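Local coordinates for erythrocyte membrane protein 1 (Plasmodium falciparum, PDB 2XU0) that probably binds receptors on host cell surfaces, this piece being its N-terminal segment and first Duffy-binding-like domain, which takes part in rosetting, at residues E168-V173 / L268-P273; D277-K281 / P303-D307; E341-Y346 / G481-H485; L433-N437 / I452-K456. The protein carries 10 engineered substitutions. All blocks are in the same frame, centred on the assembly; numbering follows the deposited sequence.

Overall arrangement
Interactions 1 and 2 are buried and belong to the Duffy-binding region. Their segments follow each other in sequence, 268-273 leading into 277-281, and they lie about 16 Å apart, centre to centre. Both rest on helix 186-204, yet interaction 1 is methyl and backbone packing, whereas interaction 2 adds an aromatic face and a bridging water. Interaction 4, partly buried in the C-terminal subdomain, trades direct hydrogen bonds through asparagine and aspartate; helix 22-39 touches both it and interaction 2. Interaction 3 is the surface contact, its centre about 39 Å from the chain centre, joining two hairpins round a disulfide. Interaction 4 is nested within the long loop that interaction 3 closes.

Interaction 1. Residues E168-V173 / L268-P273; sequences EGNYIV and LTCSAP
V173, on helix 154-175, directs its two methyls onto the chain that leaves helix 249-268, and the apolar part of the contact is built round them. Its CG1 lies 3.8 Å from P273 CD, the two side chains meeting tip to tip, while its CG2 rests 3.8 Å from A272 CA. The fork is set by the first torsion, which puts CG1 trans to the backbone N (chi1 169°) and sends one branch to the proline and the other to the alanine; V173 CG1 also rests on S271 O at 3.3 Å.

Close backbone approach is the second kind of contact. With no side chain at G169, its CA comes within 4.9 Å of L268 CA, and the G169 CA-H points at L268 O with a CA-O distance of 3.4 Å and an angle of 155° at the hydrogen. L268 CD1 packs on the G169 backbone, 3.6 Å from its N. The facing chain folds into a type I beta turn, T269 to A272, so the contact joins a helix to a turn inside the largely helical Duffy-binding domain. K294 NZ is hydrogen-bonded to the carbonyl oxygens of C270 and A272.

Polar groups do less across the interface. S271 OG sits 3.3 Å from N170 CA, and although N170 N is near, the angle is too poor for a bond. The N170 amide lies alongside S271 CB. E168 turns its carboxylate away, to a salt bridge with R104 and a hydrogen bond with S195; V173 and L268 lean on I188 and F196 of helix 186-204.

Interaction 2. Residues D277-K281 / P303-D307; sequences DYFRK and PTYLD
Y278 packs against P303 and T304, and this is the close part of the contact. Its CB is 3.5 Å from P303 CG, and CD2 comes to 3.4 Å from P303 O. T304 covers one face of the ring in a CH-pi contact, its CB 4.3 Å from the centroid and 27° off the ring normal, with the two side chains crossing at about a right angle. T304 OG1 accepts the L306 N-H over 3.1 Å at 162°, an ST turn that helps fix the rotation of the T304 side chain. Behind this pair W265 of helix 249-268 lies against both P303 and T304.

On the other side the packing slackens round R280. Its chain bends at chi3 (-71°), a turn that goes with NH1 meeting a water rather than the Y305 ring, which stays 4.5 Å off, from R280 NH1 to Y305 CE2. That water fills the role of a direct bond: it accepts from R280 NH1 at 2.9 Å, in the plane of the guanidinium, and donates to P303 O at 2.8 Å.

The polar ends turn to helix 22-39. E27 OE2 is hydrogen-bonded to both Y278 OH and T304 OG1, and N28 OD1 takes R280 NH2. The chemistry therefore links strand 279-281 and the loop before helix 311-338 to the N-terminal segment, with a single carboxylate oxygen serving both segments.

Interaction 3. Residues E341-Y346 / G481-H485; sequences EQNKKY and GICIH
Two small beta hairpins meet here, near the C-terminus: strands 339-340 and 345-346 with their connecting turn, and strands 475-477 and 483-485. The type I turn E341 to K344, followed by a G1 beta bulge in which K344 and K345 face D340, brings E341 against the start of strand 483-485. Across the gap G481 lies beside the turn, its CA 3.8 Å from Q342 CA, in a positive-phi conformation (103°) that glycine adopts readily.

On the first hairpin E341 contributes most, and it packs on C483. With CG anti to the carbonyl carbon (chi1 -69°) and the chain extended beyond it, the side chain runs alongside C483. Its CB meets G481 O at 3.4 Å, and its CG lies 3.6 Å from C483 SG. At the far end E341 OE1 receives the C483 N-H over 3.3 Å; the bond is nearly straight (169°) but weak. C483 is itself clamped to C477 by a disulfide across its own hairpin, so the glutamate packs on a covalently fixed sulfur.

Y346 approaches C483 from a different part of the first hairpin. The C483 CB stands at the edge of the tyrosine ring, near its plane, 3.8 Å from Y346 CD1. Further along, Y346 OH comes to 3.3 Å from H485 CE1, the two side chains crossing at about a right angle. V475 and P471 touch both rings.

Between these two segments contact is thus mostly van der Waals, round C483; with E341 OE2 facing the acceptor C483 O unbonded at 3.5 Å, the polar part is probably minor.

Interaction 4. Residues L433-N437 / I452-K456; sequences LNLLN and IDFNK
N437, at the end of helix 429-437, grips the Asx turn of D453 to N455 with both atoms of its amide. Its CG lies anti to the carbonyl carbon (chi1 -71°), which carries the amide over to the turn. N437 OD1 accepts the F454 N-H at 2.9 Å, in the carbonyl plane on a lone pair and almost straight (175°). N437 ND2 gives a hydrogen to D453 OD1 at 3.0 Å, bent to 144° and arriving from above the carboxylate plane; the two flat groups stand nearly perpendicular. From the opposite face, N455 N donates to the same D453 OD1 over 3.1 Å, defining the Asx turn.

Round this polar grip lies an apolar layer. The F454 ring runs past the N437 amide, with L436 CB 3.6 Å from F454 CD2, and L433 CD2 sits 3.9 Å from F454 CB, the leucine crossing the phenylalanine at about a right angle.

Further out, L436 rests on F316 and S320 of helix 311-338, and L433 on F391 and N395 of helix 371-407. D453 O bonds to T460, and K456 is the N-cap of helix 457-460. A water lies 2.8 Å from N437 O and 2.7 Å from I452 O.

Interaction 1. Residues E168-V173 / L268-P273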
loop_
_atom_site.group_PDB
_atom_site.type_symbol
_atom_site.label_atom_id
_atom_site.label_comp_id
_atom_site.label_asym_id
_atom_site.label_seq_id
_atom_site.Cartn_x
_atom_site.Cartn_y
_atom_site.Cartn_z
ATOM N N GLU A 168 -5.075 6.172 -13.646
ATOM C CA GLU A 168 -4.449 5.426 -12.535
ATOM C C GLU A 168 -5.139 4.055 -12.358
ATOM O O GLU A 168 -4.461 3.027 -12.252
ATOM C CB GLU A 168 -4.507 6.264 -11.215
ATOM C CG GLU A 168 -3.934 5.545 -9.993
ATOM C CD GLU A 168 -2.501 5.044 -10.072
ATOM O OE1 GLU A 168 -1.700 5.626 -10.844
ATOM O OE2 GLU A 168 -2.160 4.119 -9.300
ATOM N N GLY A 169 -6.480 4.073 -12.342
ATOM C CA GLY A 169 -7.309 2.873 -12.251
ATOM C C GLY A 169 -7.034 1.917 -13.391
ATOM O O GLY A 169 -6.864 0.710 -13.178
ATOM N N ASN A 170 -6.947 2.472 -14.630
ATOM C CA ASN A 170 -6.622 1.652 -15.796
ATOM C C ASN A 170 -5.293 0.972 -15.629
ATOM O O ASN A 170 -5.219 -0.242 -15.829
ATOM C CB ASN A 170 -6.694 2.464 -17.085
ATOM C CG ASN A 170 -7.542 1.771 -18.116
ATOM O OD1 ASN A 170 -7.348 0.586 -18.434
ATOM N ND2 ASN A 170 -8.559 2.464 -18.585
ATOM N N TYR A 171 -4.251 1.702 -15.140
ATOM C CA TYR A 171 -2.965 1.033 -14.934
ATOM C C TYR A 171 -3.121 -0.076 -13.915
ATOM O O TYR A 171 -2.692 -1.195 -14.179
ATOM C CB TYR A 171 -1.802 1.990 -14.522
ATOM C CG TYR A 171 -0.608 1.171 -14.064
ATOM C CD1 TYR A 171 0.292 0.644 -14.986
ATOM C CD2 TYR A 171 -0.491 0.757 -12.738
ATOM C CE1 TYR A 171 1.294 -0.247 -14.595
ATOM C CE2 TYR A 171 0.478 -0.162 -12.345
ATOM C CZ TYR A 171 1.395 -0.631 -13.271
ATOM O OH TYR A 171 2.373 -1.507 -12.878
ATOM N N ILE A 172 -3.685 0.248 -12.699
ATOM C CA ILE A 172 -3.786 -0.747 -11.622
ATOM C C ILE A 172 -4.464 -2.000 -12.105
ATOM O O ILE A 172 -3.948 -3.096 -11.908
ATOM C CB ILE A 172 -4.470 -0.195 -10.314
ATOM C CG1 ILE A 172 -3.696 0.982 -9.640
ATOM C CG2 ILE A 172 -4.851 -1.322 -9.335
ATOM C CD1 ILE A 172 -2.363 0.689 -9.119
ATOM N N VAL A 173 -5.654 -1.842 -12.691
ATOM C CA VAL A 173 -6.450 -2.990 -13.161
ATOM C C VAL A 173 -5.689 -3.806 -14.198
ATOM O O VAL A 173 -5.726 -5.035 -14.148
ATOM C CB VAL A 173 -7.831 -2.528 -13.693
ATOM C CG1 VAL A 173 -8.554 -3.661 -14.433
ATOM C CG2 VAL A 173 -8.689 -1.979 -12.564
ATOM N N LEU A 268 -12.133 6.421 -10.890
ATOM C CA LEU A 268 -11.077 5.463 -10.586
ATOM C C LEU A 268 -11.439 4.027 -10.932
ATOM O O LEU A 268 -10.559 3.246 -11.309
ATOM C CB LEU A 268 -10.643 5.586 -9.094
ATOM C CG LEU A 268 -9.496 4.650 -8.604
ATOM C CD1 LEU A 268 -8.135 5.010 -9.259
ATOM C CD2 LEU A 268 -9.374 4.717 -7.093
ATOM N N THR A 269 -12.723 3.667 -10.752
ATOM C CA THR A 269 -13.215 2.309 -11.013
ATOM C C THR A 269 -13.824 2.115 -12.431
ATOM O O THR A 269 -14.307 1.019 -12.704
ATOM C CB THR A 269 -14.230 1.884 -9.954
ATOM O OG1 THR A 269 -15.244 2.885 -9.922
ATOM C CG2 THR A 269 -13.612 1.658 -8.589
ATOM N N CYS A 270 -13.778 3.140 -13.323
ATOM C CA CYS A 270 -14.266 3.052 -14.731
ATOM C C CYS A 270 -13.885 1.711 -15.401
ATOM O O CYS A 270 -14.737 1.060 -16.005
ATOM C CB CYS A 270 -13.788 4.242 -15.575
ATOM S SG CYS A 270 -14.628 5.809 -15.246
ATOM N N SER A 271 -12.614 1.289 -15.251
ATOM C CA SER A 271 -12.062 0.064 -15.853
ATOM C C SER A 271 -11.996 -1.113 -14.912
ATOM O O SER A 271 -11.388 -2.127 -15.258
ATOM C CB SER A 271 -10.659 0.338 -16.393
ATOM O OG SER A 271 -9.823 0.808 -15.346
ATOM N N ALA A 272 -12.560 -0.987 -13.707
ATOM C CA ALA A 272 -12.465 -2.074 -12.734
ATOM C C ALA A 272 -13.215 -3.290 -13.261
ATOM O O ALA A 272 -14.261 -3.110 -13.894
ATOM C CB ALA A 272 -13.015 -1.631 -11.378
ATOM N N PRO A 273 -12.673 -4.518 -13.098
ATOM C CA PRO A 273 -13.384 -5.702 -13.613
ATOM C C PRO A 273 -14.773 -5.811 -13.016
ATOM O O PRO A 273 -14.968 -5.416 -11.855
ATOM C CB PRO A 273 -12.528 -6.871 -13.125
ATOM C CG PRO A 273 -11.201 -6.288 -12.841
ATOM C CD PRO A 273 -11.457 -4.909 -12.361
#

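Interaction 2. Residues D277-K281 / P303-D307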
loop_
_atom_site.group_PDB
_atom_site.type_symbol
_atom_site.label_atom_id
_atom_site.label_comp_id
_atom_site.label_asym_id
_atom_site.label_seq_id
_atom_site.Cartn_x
_atom_site.Cartn_y
_atom_site.Cartn_z
ATOM N N ASP A 277 -15.102 -6.797 -6.163
ATOM C CA ASP A 277 -15.801 -5.978 -5.172
ATOM C C ASP A 277 -14.895 -5.709 -3.988
ATOM O O ASP A 277 -13.998 -6.511 -3.714
ATOM C CB ASP A 277 -17.111 -6.667 -4.708
ATOM C CG ASP A 277 -18.191 -6.631 -5.770
ATOM O OD1 ASP A 277 -18.868 -5.583 -5.894
ATOM O OD2 ASP A 277 -18.269 -7.596 -6.563
ATOM N N TYR A 278 -15.113 -4.584 -3.297
ATOM C CA TYR A 278 -14.301 -4.274 -2.113
ATOM C C TYR A 278 -14.912 -4.955 -0.895
ATOM O O TYR A 278 -16.120 -4.840 -0.660
ATOM C CB TYR A 278 -14.224 -2.755 -1.882
ATOM C CG TYR A 278 -13.183 -2.361 -0.849
ATOM C CD1 TYR A 278 -11.824 -2.490 -1.119
ATOM C CD2 TYR A 278 -13.558 -1.853 0.389
ATOM C CE1 TYR A 278 -10.864 -2.154 -0.170
ATOM C CE2 TYR A 278 -12.600 -1.457 1.328
ATOM C CZ TYR A 278 -11.252 -1.609 1.037
ATOM O OH TYR A 278 -10.276 -1.330 1.961
ATOM N N PHE A 279 -14.089 -5.649 -0.119
ATOM C CA PHE A 279 -14.583 -6.306 1.079
ATOM C C PHE A 279 -13.814 -5.825 2.286
ATOM O O PHE A 279 -12.583 -5.718 2.238
ATOM C CB PHE A 279 -14.432 -7.842 0.985
ATOM C CG PHE A 279 -15.198 -8.543 -0.108
ATOM C CD1 PHE A 279 -16.348 -9.267 0.182
ATOM C CD2 PHE A 279 -14.731 -8.541 -1.421
ATOM C CE1 PHE A 279 -17.019 -9.972 -0.823
ATOM C CE2 PHE A 279 -15.417 -9.230 -2.429
ATOM C CZ PHE A 279 -16.561 -9.936 -2.123
ATOM N N ARG A 280 -14.526 -5.604 3.390
ATOM C CA ARG A 280 -13.934 -5.224 4.678
ATOM C C ARG A 280 -14.814 -5.735 5.802
ATOM O O ARG A 280 -15.999 -5.996 5.571
ATOM C CB ARG A 280 -13.666 -3.703 4.787
ATOM C CG ARG A 280 -14.831 -2.809 4.382
ATOM C CD ARG A 280 -14.699 -1.418 4.952
ATOM N NE ARG A 280 -14.914 -1.460 6.391
ATOM C CZ ARG A 280 -16.071 -1.208 6.984
ATOM N NH1 ARG A 280 -17.120 -0.809 6.271
ATOM N NH2 ARG A 280 -16.184 -1.317 8.296
ATOM N N LYS A 281 -14.230 -5.947 6.991
ATOM C CA LYS A 281 -14.951 -6.463 8.152
ATOM C C LYS A 281 -14.999 -5.467 9.269
ATOM O O LYS A 281 -14.060 -4.699 9.448
ATOM C CB LYS A 281 -14.331 -7.768 8.681
ATOM C CG LYS A 281 -14.447 -8.912 7.692
ATOM C CD LYS A 281 -13.901 -10.185 8.253
ATOM C CE LYS A 281 -13.916 -11.255 7.187
ATOM N NZ LYS A 281 -13.256 -12.489 7.670
ATOM N N PRO A 303 -16.767 2.266 -1.109
ATOM C CA PRO A 303 -16.808 1.240 -0.046
ATOM C C PRO A 303 -15.607 1.355 0.896
ATOM O O PRO A 303 -15.504 0.590 1.842
ATOM C CB PRO A 303 -16.800 -0.078 -0.828
ATOM C CG PRO A 303 -16.084 0.256 -2.106
ATOM C CD PRO A 303 -16.162 1.737 -2.348
ATOM N N THR A 304 -14.683 2.283 0.595
ATOM C CA THR A 304 -13.455 2.463 1.357
ATOM C C THR A 304 -13.431 3.787 2.098
ATOM O O THR A 304 -14.015 4.793 1.658
ATOM C CB THR A 304 -12.171 2.260 0.455
ATOM O OG1 THR A 304 -11.005 2.408 1.268
ATOM C CG2 THR A 304 -12.055 3.285 -0.672
ATOM N N TYR A 305 -12.656 3.785 3.182
ATOM C CA TYR A 305 -12.372 4.941 4.029
ATOM C C TYR A 305 -10.858 5.066 4.248
ATOM O O TYR A 305 -10.430 5.728 5.179
ATOM C CB TYR A 305 -13.145 4.841 5.342
ATOM C CG TYR A 305 -14.642 4.735 5.104
ATOM C CD1 TYR A 305 -15.427 5.878 4.925
ATOM C CD2 TYR A 305 -15.263 3.492 4.995
ATOM C CE1 TYR A 305 -16.809 5.778 4.712
ATOM C CE2 TYR A 305 -16.636 3.386 4.764
ATOM C CZ TYR A 305 -17.410 4.528 4.681
ATOM O OH TYR A 305 -18.760 4.384 4.469
ATOM N N LEU A 306 -10.044 4.482 3.344
ATOM C CA LEU A 306 -8.583 4.564 3.441
ATOM C C LEU A 306 -8.112 5.992 3.264
ATOM O O LEU A 306 -7.120 6.380 3.877
ATOM C CB LEU A 306 -7.873 3.624 2.465
ATOM C CG LEU A 306 -7.852 2.119 2.796
ATOM C CD1 LEU A 306 -7.035 1.363 1.747
ATOM C CD2 LEU A 306 -7.256 1.834 4.165
ATOM N N ASP A 307 -8.876 6.813 2.508
ATOM C CA ASP A 307 -8.545 8.230 2.338
ATOM C C ASP A 307 -8.681 9.030 3.670
ATOM O O ASP A 307 -8.403 10.229 3.711
ATOM C CB ASP A 307 -9.347 8.846 1.176
ATOM C CG ASP A 307 -10.864 8.676 1.221
ATOM O OD1 ASP A 307 -11.337 7.602 1.678
ATOM O OD2 ASP A 307 -11.576 9.569 0.700
HETATM O O HOH W 1 -17.504 -0.672 3.386
#

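Interaction 3. Residues E341-Y346 / G481-H485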
loop_
_atom_site.group_PDB
_atom_site.type_symbol
_atom_site.label_atom_id
_atom_site.label_comp_id
_atom_site.label_asym_id
_atom_site.label_seq_id
_atom_site.Cartn_x
_atom_site.Cartn_y
_atom_site.Cartn_z
ATOM N N GLU A 341 12.849 -33.082 -4.125
ATOM C CA GLU A 341 12.960 -34.439 -3.572
ATOM C C GLU A 341 12.690 -35.559 -4.590
ATOM O O GLU A 341 13.442 -36.535 -4.626
ATOM C CB GLU A 341 12.127 -34.607 -2.296
ATOM C CG GLU A 341 12.659 -33.815 -1.107
ATOM C CD GLU A 341 12.155 -34.218 0.270
ATOM O OE1 GLU A 341 11.094 -34.882 0.363
ATOM O OE2 GLU A 341 12.821 -33.850 1.264
ATOM N N GLN A 342 11.654 -35.376 -5.442
ATOM C CA GLN A 342 11.232 -36.294 -6.507
ATOM C C GLN A 342 12.352 -36.521 -7.527
ATOM O O GLN A 342 12.522 -37.644 -8.011
ATOM C CB GLN A 342 9.968 -35.757 -7.211
ATOM C CG GLN A 342 9.161 -36.835 -7.941
ATOM C CD GLN A 342 7.841 -36.313 -8.461
ATOM O OE1 GLN A 342 6.966 -35.881 -7.696
ATOM N NE2 GLN A 342 7.651 -36.381 -9.774
ATOM N N ASN A 343 13.111 -35.452 -7.842
ATOM C CA ASN A 343 14.237 -35.477 -8.773
ATOM C C ASN A 343 15.597 -35.575 -8.054
ATOM O O ASN A 343 16.636 -35.233 -8.633
ATOM C CB ASN A 343 14.162 -34.292 -9.739
ATOM C CG ASN A 343 13.063 -34.429 -10.766
ATOM O OD1 ASN A 343 13.000 -35.403 -11.533
ATOM N ND2 ASN A 343 12.181 -33.442 -10.822
ATOM N N LYS A 344 15.581 -36.069 -6.791
ATOM C CA LYS A 344 16.761 -36.313 -5.945
ATOM C C LYS A 344 17.696 -35.104 -5.708
ATOM O O LYS A 344 18.882 -35.284 -5.427
ATOM C CB LYS A 344 17.533 -37.579 -6.416
ATOM C CG LYS A 344 16.730 -38.879 -6.287
ATOM C CD LYS A 344 17.495 -40.109 -6.780
ATOM C CE LYS A 344 18.406 -40.718 -5.734
ATOM N NZ LYS A 344 19.092 -41.936 -6.236
ATOM N N LYS A 345 17.156 -33.880 -5.811
ATOM C CA LYS A 345 17.891 -32.637 -5.582
ATOM C C LYS A 345 17.667 -32.161 -4.148
ATOM O O LYS A 345 16.527 -31.908 -3.736
ATOM C CB LYS A 345 17.453 -31.549 -6.574
ATOM C CG LYS A 345 18.184 -30.215 -6.415
ATOM C CD LYS A 345 17.467 -29.037 -7.142
ATOM C CE LYS A 345 17.445 -29.116 -8.661
ATOM N NZ LYS A 345 18.806 -29.319 -9.234
ATOM N N TYR A 346 18.768 -32.023 -3.410
ATOM C CA TYR A 346 18.815 -31.539 -2.035
ATOM C C TYR A 346 20.174 -30.884 -1.848
ATOM O O TYR A 346 21.190 -31.544 -1.574
ATOM C CB TYR A 346 18.568 -32.666 -1.017
ATOM C CG TYR A 346 18.064 -32.225 0.348
ATOM C CD1 TYR A 346 16.937 -32.810 0.918
ATOM C CD2 TYR A 346 18.775 -31.299 1.114
ATOM C CE1 TYR A 346 16.501 -32.452 2.197
ATOM C CE2 TYR A 346 18.339 -30.921 2.385
ATOM C CZ TYR A 346 17.205 -31.506 2.929
ATOM O OH TYR A 346 16.767 -31.137 4.184
ATOM N N GLY A 481 10.453 -40.749 -4.049
ATOM C CA GLY A 481 10.423 -39.307 -4.268
ATOM C C GLY A 481 10.527 -38.471 -3.008
ATOM O O GLY A 481 10.162 -37.292 -3.021
ATOM N N ILE A 482 11.010 -39.074 -1.905
ATOM C CA ILE A 482 11.181 -38.375 -0.630
ATOM C C ILE A 482 12.593 -38.531 -0.097
ATOM O O ILE A 482 13.164 -39.626 -0.150
ATOM C CB ILE A 482 10.084 -38.651 0.444
ATOM C CG1 ILE A 482 9.964 -40.142 0.818
ATOM C CG2 ILE A 482 8.736 -38.049 0.060
ATOM C CD1 ILE A 482 10.473 -40.452 2.214
ATOM N N CYS A 483 13.163 -37.425 0.392
ATOM C CA CYS A 483 14.508 -37.406 0.944
ATOM C C CYS A 483 14.409 -37.442 2.459
ATOM O O CYS A 483 13.601 -36.709 3.034
ATOM C CB CYS A 483 15.295 -36.192 0.451
ATOM S SG CYS A 483 15.481 -36.108 -1.354
ATOM N N ILE A 484 15.200 -38.329 3.096
ATOM C CA ILE A 484 15.250 -38.515 4.555
ATOM C C ILE A 484 16.620 -38.127 5.106
ATOM O O ILE A 484 17.627 -38.299 4.414
ATOM C CB ILE A 484 14.821 -39.951 5.013
ATOM C CG1 ILE A 484 15.694 -41.068 4.380
ATOM C CG2 ILE A 484 13.325 -40.191 4.776
ATOM C CD1 ILE A 484 15.994 -42.280 5.307
ATOM N N HIS A 485 16.660 -37.614 6.349
ATOM C CA HIS A 485 17.912 -37.232 7.009
ATOM C C HIS A 485 18.586 -38.503 7.509
ATOM O O HIS A 485 17.937 -39.302 8.192
ATOM C CB HIS A 485 17.654 -36.269 8.190
ATOM C CG HIS A 485 17.214 -34.874 7.816
ATOM N ND1 HIS A 485 16.625 -34.585 6.588
ATOM C CD2 HIS A 485 17.258 -33.738 8.550
ATOM C CE1 HIS A 485 16.351 -33.294 6.614
ATOM N NE2 HIS A 485 16.713 -32.741 7.773
#

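Interaction 4. Residues L433-N437 / I452-K456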
loop_
_atom_site.group_PDB
_atom_site.type_symbol
_atom_site.label_atom_id
_atom_site.label_comp_id
_atom_site.label_asym_id
_atom_site.label_seq_id
_atom_site.Cartn_x
_atom_site.Cartn_y
_atom_site.Cartn_z
ATOM N N LEU A 433 2.092 -4.382 15.337
ATOM C CA LEU A 433 2.777 -5.395 14.548
ATOM C C LEU A 433 1.949 -6.679 14.388
ATOM O O LEU A 433 2.013 -7.295 13.323
ATOM C CB LEU A 433 4.227 -5.690 15.020
ATOM C CG LEU A 433 5.258 -4.555 14.839
ATOM C CD1 LEU A 433 6.628 -4.946 15.416
ATOM C CD2 LEU A 433 5.442 -4.182 13.383
ATOM N N ASN A 434 1.120 -7.013 15.396
ATOM C CA ASN A 434 0.182 -8.145 15.375
ATOM C C ASN A 434 -0.835 -7.932 14.265
ATOM O O ASN A 434 -1.214 -8.893 13.620
ATOM C CB ASN A 434 -0.597 -8.280 16.711
ATOM C CG ASN A 434 0.195 -8.637 17.944
ATOM O OD1 ASN A 434 -0.218 -8.337 19.070
ATOM N ND2 ASN A 434 1.315 -9.327 17.782
ATOM N N LEU A 435 -1.264 -6.682 14.025
ATOM C CA LEU A 435 -2.207 -6.362 12.938
ATOM C C LEU A 435 -1.560 -6.665 11.570
ATOM O O LEU A 435 -2.239 -7.174 10.668
ATOM C CB LEU A 435 -2.631 -4.882 12.997
ATOM C CG LEU A 435 -3.323 -4.378 14.276
ATOM C CD1 LEU A 435 -3.822 -2.931 14.098
ATOM C CD2 LEU A 435 -4.426 -5.335 14.771
ATOM N N LEU A 436 -0.248 -6.369 11.432
ATOM C CA LEU A 436 0.488 -6.637 10.198
ATOM C C LEU A 436 0.580 -8.139 9.968
ATOM O O LEU A 436 0.368 -8.584 8.838
ATOM C CB LEU A 436 1.876 -5.957 10.169
ATOM C CG LEU A 436 1.897 -4.423 10.272
ATOM C CD1 LEU A 436 3.308 -3.931 10.246
ATOM C CD2 LEU A 436 1.041 -3.741 9.167
ATOM N N ASN A 437 0.830 -8.913 11.036
ATOM C CA ASN A 437 0.831 -10.397 11.017
ATOM C C ASN A 437 -0.496 -10.938 10.501
ATOM O O ASN A 437 -0.535 -11.981 9.856
ATOM C CB ASN A 437 1.039 -10.969 12.451
ATOM C CG ASN A 437 2.436 -10.775 12.985
ATOM O OD1 ASN A 437 3.322 -10.288 12.271
ATOM N ND2 ASN A 437 2.659 -11.088 14.272
ATOM N N ILE A 452 4.726 -15.741 9.483
ATOM C CA ILE A 452 5.156 -14.353 9.562
ATOM C C ILE A 452 4.852 -13.817 10.952
ATOM O O ILE A 452 3.715 -13.939 11.418
ATOM C CB ILE A 452 4.468 -13.504 8.460
ATOM C CG1 ILE A 452 4.843 -13.982 7.015
ATOM C CG2 ILE A 452 4.711 -12.018 8.674
ATOM C CD1 ILE A 452 6.318 -13.746 6.511
ATOM N N ASP A 453 5.876 -13.243 11.624
ATOM C CA ASP A 453 5.740 -12.623 12.944
ATOM C C ASP A 453 6.697 -11.463 13.017
ATOM O O ASP A 453 7.903 -11.651 13.269
ATOM C CB ASP A 453 5.928 -13.622 14.100
ATOM C CG ASP A 453 5.636 -13.066 15.500
ATOM O OD1 ASP A 453 5.256 -11.882 15.609
ATOM O OD2 ASP A 453 5.764 -13.820 16.473
ATOM N N PHE A 454 6.157 -10.256 12.781
ATOM C CA PHE A 454 6.894 -8.997 12.798
ATOM C C PHE A 454 7.457 -8.662 14.180
ATOM O O PHE A 454 8.392 -7.853 14.271
ATOM C CB PHE A 454 6.106 -7.855 12.157
ATOM C CG PHE A 454 5.907 -8.076 10.662
ATOM C CD1 PHE A 454 6.993 -8.052 9.784
ATOM C CD2 PHE A 454 4.639 -8.321 10.141
ATOM C CE1 PHE A 454 6.810 -8.257 8.403
ATOM C CE2 PHE A 454 4.455 -8.553 8.774
ATOM C CZ PHE A 454 5.538 -8.513 7.912
ATOM N N ASN A 455 6.901 -9.305 15.247
ATOM C CA ASN A 455 7.391 -9.169 16.618
ATOM C C ASN A 455 8.609 -10.090 16.855
ATOM O O ASN A 455 9.211 -10.026 17.908
ATOM C CB ASN A 455 6.281 -9.445 17.644
ATOM C CG ASN A 455 5.234 -8.378 17.711
ATOM O OD1 ASN A 455 4.020 -8.635 17.634
ATOM N ND2 ASN A 455 5.667 -7.151 17.796
ATOM N N LYS A 456 8.974 -10.923 15.875
ATOM C CA LYS A 456 10.146 -11.799 15.942
ATOM C C LYS A 456 10.928 -11.599 14.636
ATOM O O LYS A 456 10.858 -12.445 13.741
ATOM C CB LYS A 456 9.723 -13.284 16.164
ATOM C CG LYS A 456 9.183 -13.541 17.566
ATOM C CD LYS A 456 9.113 -15.022 17.897
ATOM C CE LYS A 456 8.821 -15.273 19.363
ATOM N NZ LYS A 456 9.958 -14.885 20.249
HETATM O O HOH W 2 1.164 -14.167 10.490
#